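Local coordinates for protein stn1 (Schizosaccharomyces pombe, PDB 3KF6) that is required for telomere maintenance, binds single-stranded telomeric DNA and pairs with Ten1 in an Rpa2-Rpa3-like complex, at residues Phe41-Phe45 with Leu146-Ser150; Ile52-Ala57 with Leu68-Cys73; Met90-Ala94 with Ala120-Glu124. All coordinates share one frame; numbering follows the deposited sequence.

Contact 1: Phe41-Phe45 with Leu146-Ser150; sequences FWMGF and LTKIS
L146, on the long helix 130-153, packs against three side chains at the tip of the small hairpin built by strands 40-42 and 45-47. Its CD1 meets the indole of W42 at CZ3, 3.6 Å away, while CD2 lies 3.6 Å from CE1 of F45. M43 joins in through its methyl: CE is 3.5 Å from L146 CB, a snug carbon contact, and also sits over the face of the W42 indole. The bend at the end of the methionine chain (chi3 -83°) brings that methyl back over the ring. F45 CE1 also approaches the backbone O of L146, which lies at the ring edge.

Away from this cluster the contact thins. I149 offers CG2 to F45 CZ at 3.6 Å, but most of the residue faces solvent, and the M43 sulfur merely brushes T147 OG1, whose hydrogen bond goes to K143 O in its own helix. The one polar tie across the contact is S150 OG, which donates to M43 O at 3.1 Å from 26° off the carbonyl plane. With chi1 at 177°, OG stands opposite S150 N and faces the turn. M43 and G44 are the central residues of a type I' turn closed by W42 and F45; at G44's backbone angles a CB would jam against the carbonyl O of M43, which calls for glycine.

The chemistry is that of a small surface patch, apolar where L146 enters and pinned by a single serine bond, that docks the hairpin tip onto the helix near the end of this N-terminal OB-fold fragment.

Contact 2: Ile52-Ala57 with Leu68-Cys73; sequences IVGYIA and LTVDDC
Y55 and D71 face each other as an antiparallel hydrogen-bonded pair, with Y55 N to D71 O and D71 N to Y55 O both 3.0 Å. Their side chains run side by side: D71 CB lies over the tyrosine ring, 4.0 Å from its centroid in a CH-pi contact, and Y55 OH comes within 2.6 Å of D71 OD2, a weak hydrogen bond. A57 N donates to T69 O at 2.7 Å. On the other face I56 CD1 meets L68 CD1, while I52 CD1 and V70 CG1 touch tip to tip. This is the hairpin of strands 49-62 and 65-71 in the OB fold, its short axes 120° apart. G54 lets V70 CG1 press against its backbone, where any side chain would collide. With a phenylalanine in place of Y55 the hydroxyl is gone, and D71 OD2 would probably lose its partner within the hairpin and lean more on Ten1. Further out, C73 N closes an Asx turn on D71 OD1, meeting it from above the carboxylate plane. Ten1 grips the same aspartate: S6 OG of the Ten1 chain hydrogen-bonds to OD1 and A7 N of that chain to OD2, while L82 of Ten1 packs on Y55.

Contact 3: Met90-Ala94 with Ala120-Glu124; sequences MSKRA and AQSFE
M90 and S122 are the nearest backbone neighbours here, their CA atoms 7.1 Å apart where the last turn of helix 88-94 passes beside strand 122-124. The short axes make an angle of 39° and approach to 9.4 Å, a gap that side chains must bridge. The chain turns a corner at Q121, and Q121 and S122 both face F106 in a classic beta bulge.

M90 reaches across at this corner. Its CG stands opposite the backbone N, sending the chain straight out until it bends at the sulfur; SD then rests 3.4 Å from S122 CA, and CE lies near the carbonyl oxygens of A120 and Q121. Nearer its backbone, M90 CG comes to the edge of the F123 ring at CD1, 3.7 Å away, and A94 packs against the far end of that ring near CZ.

R93 covers one face of the same ring. Its guanidinium lies flat on F123, planes only 10° apart and centres 4.3 Å apart, in an off-centre cation-pi stack. NH2 donates to F123 O at 2.8 Å, nearly straight at the hydrogen (165°) and close to the guanidinium plane, though it meets the carbonyl from above its plane. A water takes hydrogen bonds from R93 NH1 and F123 N, so the group is tied to the strand on both sides of F123's CA and its rotation is restrained.

F82 meets F123 edge-to-face and also touches M90 and A94; set between strands 77-83 and 102-110, helix 88-94 holds the place of the OB-fold helix that follows the third strand and caps the barrel.

Contacts 2 and 3 belong to one body: both reach the curved OB sheet, their centres are about 14 Å apart, and they touch where L68 CD2 packs on A94 O at 4.0 Å. Both lie within the DNA-binding OB region. Contact 1 stands off on the opposite side of the chain's centre, its centre about 24 Å from that of contact 2 and about 29 Å from that of contact 3, with nearest atoms about 10 and 18 Å apart. Along the chain it encloses both, and helix 130-153, following strand 122-126, leads out to it. Of the three, only contact 2 touches Ten1.

Contact 1: Phe41-Phe45 with Leu146-Ser150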
ATOM      1  N   PHE A  41     -20.532  -9.878   2.015  1.00 28.27           N
ATOM      2  CA  PHE A  41     -20.073 -11.189   2.450  1.00 28.15           C
ATOM      3  C   PHE A  41     -18.721 -11.579   1.876  1.00 26.84           C
ATOM      4  O   PHE A  41     -18.480 -11.466   0.675  1.00 26.94           O
ATOM      5  CB  PHE A  41     -21.113 -12.259   2.108  1.00 30.33           C
ATOM      6  CG  PHE A  41     -22.414 -12.082   2.836  1.00 32.17           C
ATOM      7  CD1 PHE A  41     -23.339 -11.136   2.409  1.00 34.19           C
ATOM      8  CD2 PHE A  41     -22.699 -12.836   3.968  1.00 33.67           C
ATOM      9  CE1 PHE A  41     -24.533 -10.940   3.104  1.00 34.64           C
ATOM     10  CE2 PHE A  41     -23.891 -12.649   4.670  1.00 34.86           C
ATOM     11  CZ  PHE A  41     -24.806 -11.699   4.237  1.00 34.64           C
ATOM     12  N   TRP A  42     -17.837 -12.034   2.758  1.00 25.40           N
ATOM     13  CA  TRP A  42     -16.499 -12.462   2.374  1.00 25.48           C
ATOM     14  C   TRP A  42     -16.319 -13.884   2.891  1.00 25.91           C
ATOM     15  O   TRP A  42     -16.318 -14.116   4.098  1.00 25.19           O
ATOM     16  CB  TRP A  42     -15.452 -11.519   2.985  1.00 24.40           C
ATOM     17  CG  TRP A  42     -14.035 -11.816   2.564  1.00 24.30           C
ATOM     18  CD1 TRP A  42     -13.612 -12.208   1.326  1.00 25.64           C
ATOM     19  CD2 TRP A  42     -12.859 -11.717   3.377  1.00 23.32           C
ATOM     20  NE1 TRP A  42     -12.243 -12.361   1.317  1.00 24.51           N
ATOM     21  CE2 TRP A  42     -11.756 -12.065   2.564  1.00 23.72           C
ATOM     22  CE3 TRP A  42     -12.628 -11.367   4.714  1.00 24.92           C
ATOM     23  CZ2 TRP A  42     -10.441 -12.073   3.044  1.00 23.19           C
ATOM     24  CZ3 TRP A  42     -11.320 -11.374   5.192  1.00 23.28           C
ATOM     25  CH2 TRP A  42     -10.245 -11.726   4.356  1.00 22.73           C
ATOM     26  N   MET A  43     -16.181 -14.831   1.968  1.00 27.59           N
ATOM     27  CA  MET A  43     -16.030 -16.238   2.317  1.00 30.32           C
ATOM     28  C   MET A  43     -17.235 -16.708   3.126  1.00 31.84           C
ATOM     29  O   MET A  43     -17.124 -17.608   3.960  1.00 32.83           O
ATOM     30  CB  MET A  43     -14.745 -16.466   3.120  1.00 31.95           C
ATOM     31  CG  MET A  43     -13.471 -16.172   2.349  1.00 34.43           C
ATOM     32  SD  MET A  43     -11.997 -16.751   3.219  1.00 37.38           S
ATOM     33  CE  MET A  43     -11.705 -15.388   4.338  1.00 35.73           C
ATOM     34  N   GLY A  44     -18.386 -16.088   2.873  1.00 33.01           N
ATOM     35  CA  GLY A  44     -19.604 -16.454   3.574  1.00 34.31           C
ATOM     36  C   GLY A  44     -19.821 -15.685   4.862  1.00 35.81           C
ATOM     37  O   GLY A  44     -20.882 -15.778   5.480  1.00 37.17           O
ATOM     38  N   PHE A  45     -18.816 -14.919   5.269  1.00 35.04           N
ATOM     39  CA  PHE A  45     -18.895 -14.138   6.496  1.00 35.95           C
ATOM     40  C   PHE A  45     -19.430 -12.733   6.236  1.00 34.12           C
ATOM     41  O   PHE A  45     -19.041 -12.084   5.267  1.00 33.39           O
ATOM     42  CB  PHE A  45     -17.509 -14.045   7.135  1.00 37.60           C
ATOM     43  CG  PHE A  45     -16.927 -15.378   7.525  1.00 41.45           C
ATOM     44  CD1 PHE A  45     -15.559 -15.609   7.424  1.00 42.89           C
ATOM     45  CD2 PHE A  45     -17.744 -16.397   8.010  1.00 42.80           C
ATOM     46  CE1 PHE A  45     -15.011 -16.835   7.800  1.00 44.43           C
ATOM     47  CE2 PHE A  45     -17.206 -17.624   8.389  1.00 44.17           C
ATOM     48  CZ  PHE A  45     -15.838 -17.844   8.284  1.00 44.15           C
ATOM     49  N   LEU A 146      -9.796 -17.090   8.904  1.00 27.57           N
ATOM     50  CA  LEU A 146     -11.155 -17.058   8.376  1.00 28.66           C
ATOM     51  C   LEU A 146     -11.353 -18.132   7.311  1.00 29.45           C
ATOM     52  O   LEU A 146     -12.424 -18.732   7.221  1.00 29.85           O
ATOM     53  CB  LEU A 146     -11.490 -15.682   7.792  1.00 29.79           C
ATOM     54  CG  LEU A 146     -11.756 -14.543   8.780  1.00 31.78           C
ATOM     55  CD1 LEU A 146     -12.353 -13.358   8.025  1.00 33.34           C
ATOM     56  CD2 LEU A 146     -12.724 -15.000   9.861  1.00 33.40           C
ATOM     57  N   THR A 147     -10.319 -18.382   6.513  1.00 28.97           N
ATOM     58  CA  THR A 147     -10.394 -19.395   5.463  1.00 29.85           C
ATOM     59  C   THR A 147     -10.613 -20.783   6.068  1.00 30.77           C
ATOM     60  O   THR A 147     -11.417 -21.565   5.559  1.00 29.75           O
ATOM     61  CB  THR A 147      -9.103 -19.422   4.614  1.00 29.98           C
ATOM     62  OG1 THR A 147      -8.900 -18.142   4.004  1.00 29.88           O
ATOM     63  CG2 THR A 147      -9.205 -20.480   3.525  1.00 29.53           C
ATOM     64  N   LYS A 148      -9.899 -21.083   7.151  1.00 31.95           N
ATOM     65  CA  LYS A 148     -10.025 -22.374   7.821  1.00 34.07           C
ATOM     66  C   LYS A 148     -11.424 -22.547   8.399  1.00 33.87           C
ATOM     67  O   LYS A 148     -12.040 -23.606   8.258  1.00 32.77           O
ATOM     68  CB  LYS A 148      -8.977 -22.503   8.936  1.00 36.90           C
ATOM     69  CG  LYS A 148      -7.539 -22.468   8.451  1.00 40.59           C
ATOM     70  CD  LYS A 148      -6.564 -22.712   9.592  1.00 45.14           C
ATOM     71  CE  LYS A 148      -5.133 -22.736   9.083  1.00 45.48           C
ATOM     72  NZ  LYS A 148      -4.161 -23.058  10.160  1.00 46.06           N
ATOM     73  N   ILE A 149     -11.915 -21.501   9.054  1.00 32.89           N
ATOM     74  CA  ILE A 149     -13.245 -21.530   9.650  1.00 32.66           C
ATOM     75  C   ILE A 149     -14.291 -21.759   8.570  1.00 33.88           C
ATOM     76  O   ILE A 149     -15.188 -22.587   8.723  1.00 33.32           O
ATOM     77  CB  ILE A 149     -13.565 -20.204  10.366  1.00 31.30           C
ATOM     78  CG1 ILE A 149     -12.590 -19.993  11.523  1.00 31.65           C
ATOM     79  CG2 ILE A 149     -15.002 -20.214  10.870  1.00 33.06           C
ATOM     80  CD1 ILE A 149     -12.723 -18.643  12.192  1.00 30.12           C
ATOM     81  N   SER A 150     -14.163 -21.024   7.471  1.00 34.74           N
ATOM     82  CA  SER A 150     -15.094 -21.143   6.357  1.00 36.50           C
ATOM     83  C   SER A 150     -15.097 -22.554   5.784  1.00 37.66           C
ATOM     84  O   SER A 150     -16.146 -23.070   5.400  1.00 38.52           O
ATOM     85  CB  SER A 150     -14.731 -20.143   5.257  1.00 36.00           C
ATOM     86  OG  SER A 150     -15.583 -20.289   4.135  1.00 35.38           O
TER

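Contact 2: Ile52-Ala57 with Leu68-Cys73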
ATOM      1  N   ILE A  52      -7.878  -0.935   6.523  1.00 15.61           N
ATOM      2  CA  ILE A  52      -6.889  -1.141   5.474  1.00 15.99           C
ATOM      3  C   ILE A  52      -5.656  -0.299   5.780  1.00 16.03           C
ATOM      4  O   ILE A  52      -5.730   0.686   6.523  1.00 14.23           O
ATOM      5  CB  ILE A  52      -7.445  -0.791   4.056  1.00 15.34           C
ATOM      6  CG1 ILE A  52      -7.878   0.677   3.972  1.00 17.73           C
ATOM      7  CG2 ILE A  52      -8.629  -1.689   3.730  1.00 16.28           C
ATOM      8  CD1 ILE A  52      -6.786   1.609   3.530  1.00 20.15           C
ATOM      9  N   VAL A  53      -4.516  -0.712   5.232  1.00 14.89           N
ATOM     10  CA  VAL A  53      -3.264   0.001   5.449  1.00 14.45           C
ATOM     11  C   VAL A  53      -2.476   0.053   4.149  1.00 14.83           C
ATOM     12  O   VAL A  53      -2.242  -0.982   3.520  1.00 15.93           O
ATOM     13  CB  VAL A  53      -2.379  -0.708   6.508  1.00 13.71           C
ATOM     14  CG1 VAL A  53      -1.034  -0.001   6.604  1.00 14.63           C
ATOM     15  CG2 VAL A  53      -3.067  -0.710   7.866  1.00 14.51           C
ATOM     16  N   GLY A  54      -2.054   1.248   3.753  1.00 14.32           N
ATOM     17  CA  GLY A  54      -1.300   1.375   2.517  1.00 13.62           C
ATOM     18  C   GLY A  54      -0.826   2.796   2.305  1.00 15.08           C
ATOM     19  O   GLY A  54      -1.090   3.661   3.139  1.00 14.98           O
ATOM     20  N   TYR A  55      -0.121   3.049   1.208  1.00 13.96           N
ATOM     21  CA  TYR A  55       0.364   4.404   0.954  1.00 14.71           C
ATOM     22  C   TYR A  55      -0.613   5.147   0.048  1.00 15.33           C
ATOM     23  O   TYR A  55      -1.367   4.532  -0.706  1.00 14.88           O
ATOM     24  CB  TYR A  55       1.772   4.388   0.325  1.00 15.85           C
ATOM     25  CG  TYR A  55       1.841   3.892  -1.106  1.00 15.97           C
ATOM     26  CD1 TYR A  55       2.034   2.537  -1.391  1.00 15.23           C
ATOM     27  CD2 TYR A  55       1.674   4.774  -2.175  1.00 16.28           C
ATOM     28  CE1 TYR A  55       2.052   2.070  -2.715  1.00 15.09           C
ATOM     29  CE2 TYR A  55       1.689   4.318  -3.500  1.00 16.90           C
ATOM     30  CZ  TYR A  55       1.874   2.967  -3.757  1.00 16.92           C
ATOM     31  OH  TYR A  55       1.831   2.515  -5.059  1.00 17.31           O
ATOM     32  N   ILE A  56      -0.600   6.473   0.140  1.00 14.31           N
ATOM     33  CA  ILE A  56      -1.496   7.305  -0.654  1.00 15.21           C
ATOM     34  C   ILE A  56      -0.978   7.473  -2.071  1.00 16.03           C
ATOM     35  O   ILE A  56       0.107   8.016  -2.289  1.00 18.39           O
ATOM     36  CB  ILE A  56      -1.665   8.691  -0.003  1.00 15.11           C
ATOM     37  CG1 ILE A  56      -2.344   8.536   1.357  1.00 16.37           C
ATOM     38  CG2 ILE A  56      -2.503   9.601  -0.908  1.00 17.44           C
ATOM     39  CD1 ILE A  56      -2.345   9.803   2.177  1.00 18.25           C
ATOM     40  N   ALA A  57      -1.764   7.004  -3.035  1.00 17.07           N
ATOM     41  CA  ALA A  57      -1.381   7.090  -4.433  1.00 20.22           C
ATOM     42  C   ALA A  57      -1.923   8.362  -5.060  1.00 21.50           C
ATOM     43  O   ALA A  57      -1.353   8.881  -6.021  1.00 23.27           O
ATOM     44  CB  ALA A  57      -1.900   5.876  -5.193  1.00 19.66           C
ATOM     45  N   LEU A  68      -9.050   9.710  -0.915  1.00 19.24           N
ATOM     46  CA  LEU A  68      -7.664   9.272  -0.954  1.00 18.76           C
ATOM     47  C   LEU A  68      -7.611   7.895  -1.606  1.00 17.74           C
ATOM     48  O   LEU A  68      -8.312   6.978  -1.180  1.00 18.74           O
ATOM     49  CB  LEU A  68      -7.086   9.165   0.464  1.00 19.65           C
ATOM     50  CG  LEU A  68      -6.847  10.434   1.280  1.00 22.52           C
ATOM     51  CD1 LEU A  68      -6.210  10.067   2.609  1.00 23.32           C
ATOM     52  CD2 LEU A  68      -5.952  11.377   0.509  1.00 25.78           C
ATOM     53  N   THR A  69      -6.798   7.750  -2.647  1.00 16.10           N
ATOM     54  CA  THR A  69      -6.658   6.451  -3.286  1.00 15.79           C
ATOM     55  C   THR A  69      -5.475   5.804  -2.573  1.00 17.05           C
ATOM     56  O   THR A  69      -4.382   6.377  -2.530  1.00 17.28           O
ATOM     57  CB  THR A  69      -6.361   6.574  -4.791  1.00 17.13           C
ATOM     58  OG1 THR A  69      -7.474   7.200  -5.445  1.00 20.01           O
ATOM     59  CG2 THR A  69      -6.152   5.193  -5.403  1.00 19.32           C
ATOM     60  N   VAL A  70      -5.698   4.618  -2.012  1.00 13.55           N
ATOM     61  CA  VAL A  70      -4.663   3.916  -1.253  1.00 13.89           C
ATOM     62  C   VAL A  70      -4.245   2.614  -1.921  1.00 13.62           C
ATOM     63  O   VAL A  70      -5.083   1.880  -2.444  1.00 13.15           O
ATOM     64  CB  VAL A  70      -5.169   3.623   0.178  1.00 14.42           C
ATOM     65  CG1 VAL A  70      -4.095   2.900   0.993  1.00 15.76           C
ATOM     66  CG2 VAL A  70      -5.560   4.940   0.859  1.00 15.53           C
ATOM     67  N   ASP A  71      -2.942   2.337  -1.891  1.00 12.82           N
ATOM     68  CA  ASP A  71      -2.389   1.127  -2.490  1.00 13.27           C
ATOM     69  C   ASP A  71      -1.659   0.313  -1.428  1.00 13.68           C
ATOM     70  O   ASP A  71      -0.763   0.830  -0.769  1.00 14.05           O
ATOM     71  CB  ASP A  71      -1.402   1.511  -3.601  1.00 13.65           C
ATOM     72  CG  ASP A  71      -0.833   0.305  -4.329  1.00 14.16           C
ATOM     73  OD1 ASP A  71      -1.388  -0.799  -4.172  1.00 14.89           O
ATOM     74  OD2 ASP A  71       0.159   0.466  -5.076  1.00 15.70           O
ATOM     75  N   ASP A  72      -2.047  -0.946  -1.250  1.00 13.09           N
ATOM     76  CA  ASP A  72      -1.357  -1.805  -0.290  1.00 13.29           C
ATOM     77  C   ASP A  72      -0.574  -2.907  -1.020  1.00 14.66           C
ATOM     78  O   ASP A  72      -0.147  -3.888  -0.412  1.00 14.07           O
ATOM     79  CB  ASP A  72      -2.349  -2.415   0.710  1.00 14.04           C
ATOM     80  CG  ASP A  72      -3.333  -3.355   0.060  1.00 14.95           C
ATOM     81  OD1 ASP A  72      -3.304  -3.475  -1.182  1.00 14.56           O
ATOM     82  OD2 ASP A  72      -4.142  -3.973   0.795  1.00 14.33           O
ATOM     83  N   CYS A  73      -0.390  -2.713  -2.328  1.00 13.68           N
ATOM     84  CA  CYS A  73       0.346  -3.639  -3.195  1.00 14.43           C
ATOM     85  C   CYS A  73      -0.330  -4.986  -3.375  1.00 14.66           C
ATOM     86  O   CYS A  73       0.298  -5.939  -3.835  1.00 15.40           O
ATOM     87  CB  CYS A  73       1.769  -3.865  -2.668  1.00 14.50           C
ATOM     88  SG  CYS A  73       2.756  -2.356  -2.530  1.00 16.57           S
TER
HETATM   89  O   HOH W   1      -4.796  -3.187   3.470  1.00 14.66           O

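Contact 3: Met90-Ala94 with Ala120-Glu124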
ATOM      1  N   MET A  90     -11.138  15.392  10.890  1.00 33.12           N
ATOM      2  CA  MET A  90     -10.493  14.284  10.195  1.00 30.89           C
ATOM      3  C   MET A  90     -10.316  14.576   8.712  1.00 31.93           C
ATOM      4  O   MET A  90      -9.290  14.230   8.124  1.00 31.17           O
ATOM      5  CB  MET A  90     -11.300  12.993  10.373  1.00 29.53           C
ATOM      6  CG  MET A  90     -10.722  11.801   9.612  1.00 26.08           C
ATOM      7  SD  MET A  90     -11.616  10.267   9.903  1.00 25.27           S
ATOM      8  CE  MET A  90     -13.215  10.641   9.129  1.00 24.37           C
ATOM      9  N   SER A  91     -11.315  15.209   8.108  1.00 32.01           N
ATOM     10  CA  SER A  91     -11.252  15.533   6.689  1.00 34.62           C
ATOM     11  C   SER A  91     -10.090  16.477   6.408  1.00 36.19           C
ATOM     12  O   SER A  91      -9.409  16.356   5.387  1.00 36.15           O
ATOM     13  CB  SER A  91     -12.565  16.173   6.233  1.00 37.36           C
ATOM     14  OG  SER A  91     -13.646  15.268   6.376  1.00 40.69           O
ATOM     15  N   LYS A  92      -9.863  17.418   7.317  1.00 36.16           N
ATOM     16  CA  LYS A  92      -8.773  18.366   7.150  1.00 37.64           C
ATOM     17  C   LYS A  92      -7.433  17.638   7.213  1.00 36.38           C
ATOM     18  O   LYS A  92      -6.540  17.895   6.407  1.00 36.93           O
ATOM     19  CB  LYS A  92      -8.833  19.439   8.235  1.00 40.60           C
ATOM     20  CG  LYS A  92      -7.789  20.521   8.064  1.00 45.02           C
ATOM     21  CD  LYS A  92      -7.973  21.633   9.071  1.00 47.59           C
ATOM     22  CE  LYS A  92      -6.997  22.760   8.809  1.00 49.91           C
ATOM     23  NZ  LYS A  92      -7.272  23.912   9.698  1.00 50.89           N
ATOM     24  N   ARG A  93      -7.297  16.732   8.174  1.00 34.45           N
ATOM     25  CA  ARG A  93      -6.070  15.962   8.325  1.00 33.44           C
ATOM     26  C   ARG A  93      -5.836  15.116   7.076  1.00 30.61           C
ATOM     27  O   ARG A  93      -4.696  14.893   6.671  1.00 28.54           O
ATOM     28  CB  ARG A  93      -6.170  15.043   9.540  1.00 33.78           C
ATOM     29  CG  ARG A  93      -6.241  15.755  10.877  1.00 36.31           C
ATOM     30  CD  ARG A  93      -6.664  14.774  11.949  1.00 36.40           C
ATOM     31  NE  ARG A  93      -5.864  13.555  11.899  1.00 36.35           N
ATOM     32  CZ  ARG A  93      -6.365  12.331  12.021  1.00 35.87           C
ATOM     33  NH1 ARG A  93      -7.669  12.159  12.200  1.00 34.61           N
ATOM     34  NH2 ARG A  93      -5.563  11.279  11.957  1.00 33.82           N
ATOM     35  N   ALA A  94      -6.924  14.646   6.476  1.00 29.95           N
ATOM     36  CA  ALA A  94      -6.842  13.815   5.280  1.00 29.76           C
ATOM     37  C   ALA A  94      -6.186  14.524   4.102  1.00 29.56           C
ATOM     38  O   ALA A  94      -5.304  13.963   3.457  1.00 29.08           O
ATOM     39  CB  ALA A  94      -8.231  13.327   4.884  1.00 28.85           C
ATOM     40  N   ALA A 120     -14.465   6.423   5.297  1.00 17.88           N
ATOM     41  CA  ALA A 120     -13.643   6.506   6.496  1.00 18.15           C
ATOM     42  C   ALA A 120     -14.360   6.993   7.747  1.00 20.96           C
ATOM     43  O   ALA A 120     -15.132   7.950   7.697  1.00 20.33           O
ATOM     44  CB  ALA A 120     -12.432   7.397   6.229  1.00 20.03           C
ATOM     45  N   GLN A 121     -14.091   6.322   8.863  1.00 20.58           N
ATOM     46  CA  GLN A 121     -14.660   6.706  10.150  1.00 22.83           C
ATOM     47  C   GLN A 121     -13.522   7.308  10.964  1.00 23.22           C
ATOM     48  O   GLN A 121     -13.724   8.208  11.779  1.00 22.87           O
ATOM     49  CB  GLN A 121     -15.249   5.501  10.882  1.00 24.79           C
ATOM     50  CG  GLN A 121     -15.734   5.855  12.282  1.00 31.50           C
ATOM     51  CD  GLN A 121     -16.523   4.744  12.937  1.00 34.61           C
ATOM     52  OE1 GLN A 121     -17.673   4.489  12.579  1.00 39.05           O
ATOM     53  NE2 GLN A 121     -15.906   4.068  13.901  1.00 37.21           N
ATOM     54  N   SER A 122     -12.314   6.804  10.728  1.00 22.63           N
ATOM     55  CA  SER A 122     -11.129   7.308  11.407  1.00 22.10           C
ATOM     56  C   SER A 122      -9.888   6.802  10.695  1.00 21.80           C
ATOM     57  O   SER A 122      -9.936   5.794   9.988  1.00 20.42           O
ATOM     58  CB  SER A 122     -11.097   6.849  12.871  1.00 23.71           C
ATOM     59  OG  SER A 122     -10.860   5.458  12.980  1.00 25.07           O
ATOM     60  N   PHE A 123      -8.787   7.524  10.855  1.00 21.00           N
ATOM     61  CA  PHE A 123      -7.533   7.105  10.250  1.00 21.31           C
ATOM     62  C   PHE A 123      -6.365   7.716  10.996  1.00 22.12           C
ATOM     63  O   PHE A 123      -6.516   8.682  11.751  1.00 23.79           O
ATOM     64  CB  PHE A 123      -7.456   7.503   8.767  1.00 20.51           C
ATOM     65  CG  PHE A 123      -6.878   8.878   8.522  1.00 20.80           C
ATOM     66  CD1 PHE A 123      -7.652  10.021   8.703  1.00 22.65           C
ATOM     67  CD2 PHE A 123      -5.559   9.024   8.100  1.00 21.48           C
ATOM     68  CE1 PHE A 123      -7.120  11.291   8.463  1.00 23.51           C
ATOM     69  CE2 PHE A 123      -5.014  10.289   7.857  1.00 22.54           C
ATOM     70  CZ  PHE A 123      -5.801  11.427   8.038  1.00 22.65           C
ATOM     71  N   GLU A 124      -5.194   7.140  10.789  1.00 21.45           N
ATOM     72  CA  GLU A 124      -3.999   7.647  11.423  1.00 23.27           C
ATOM     73  C   GLU A 124      -2.875   7.462  10.433  1.00 21.74           C
ATOM     74  O   GLU A 124      -2.852   6.478   9.692  1.00 20.79           O
ATOM     75  CB  GLU A 124      -3.695   6.867  12.703  1.00 27.00           C
ATOM     76  CG  GLU A 124      -3.354   5.407  12.474  1.00 35.00           C
ATOM     77  CD  GLU A 124      -2.989   4.682  13.758  1.00 39.13           C
ATOM     78  OE1 GLU A 124      -2.091   5.166  14.480  1.00 41.30           O
ATOM     79  OE2 GLU A 124      -3.594   3.624  14.039  1.00 42.56           O
TER
HETATM   80  O   HOH W   2      -9.301   9.781  12.749  1.00 25.20           O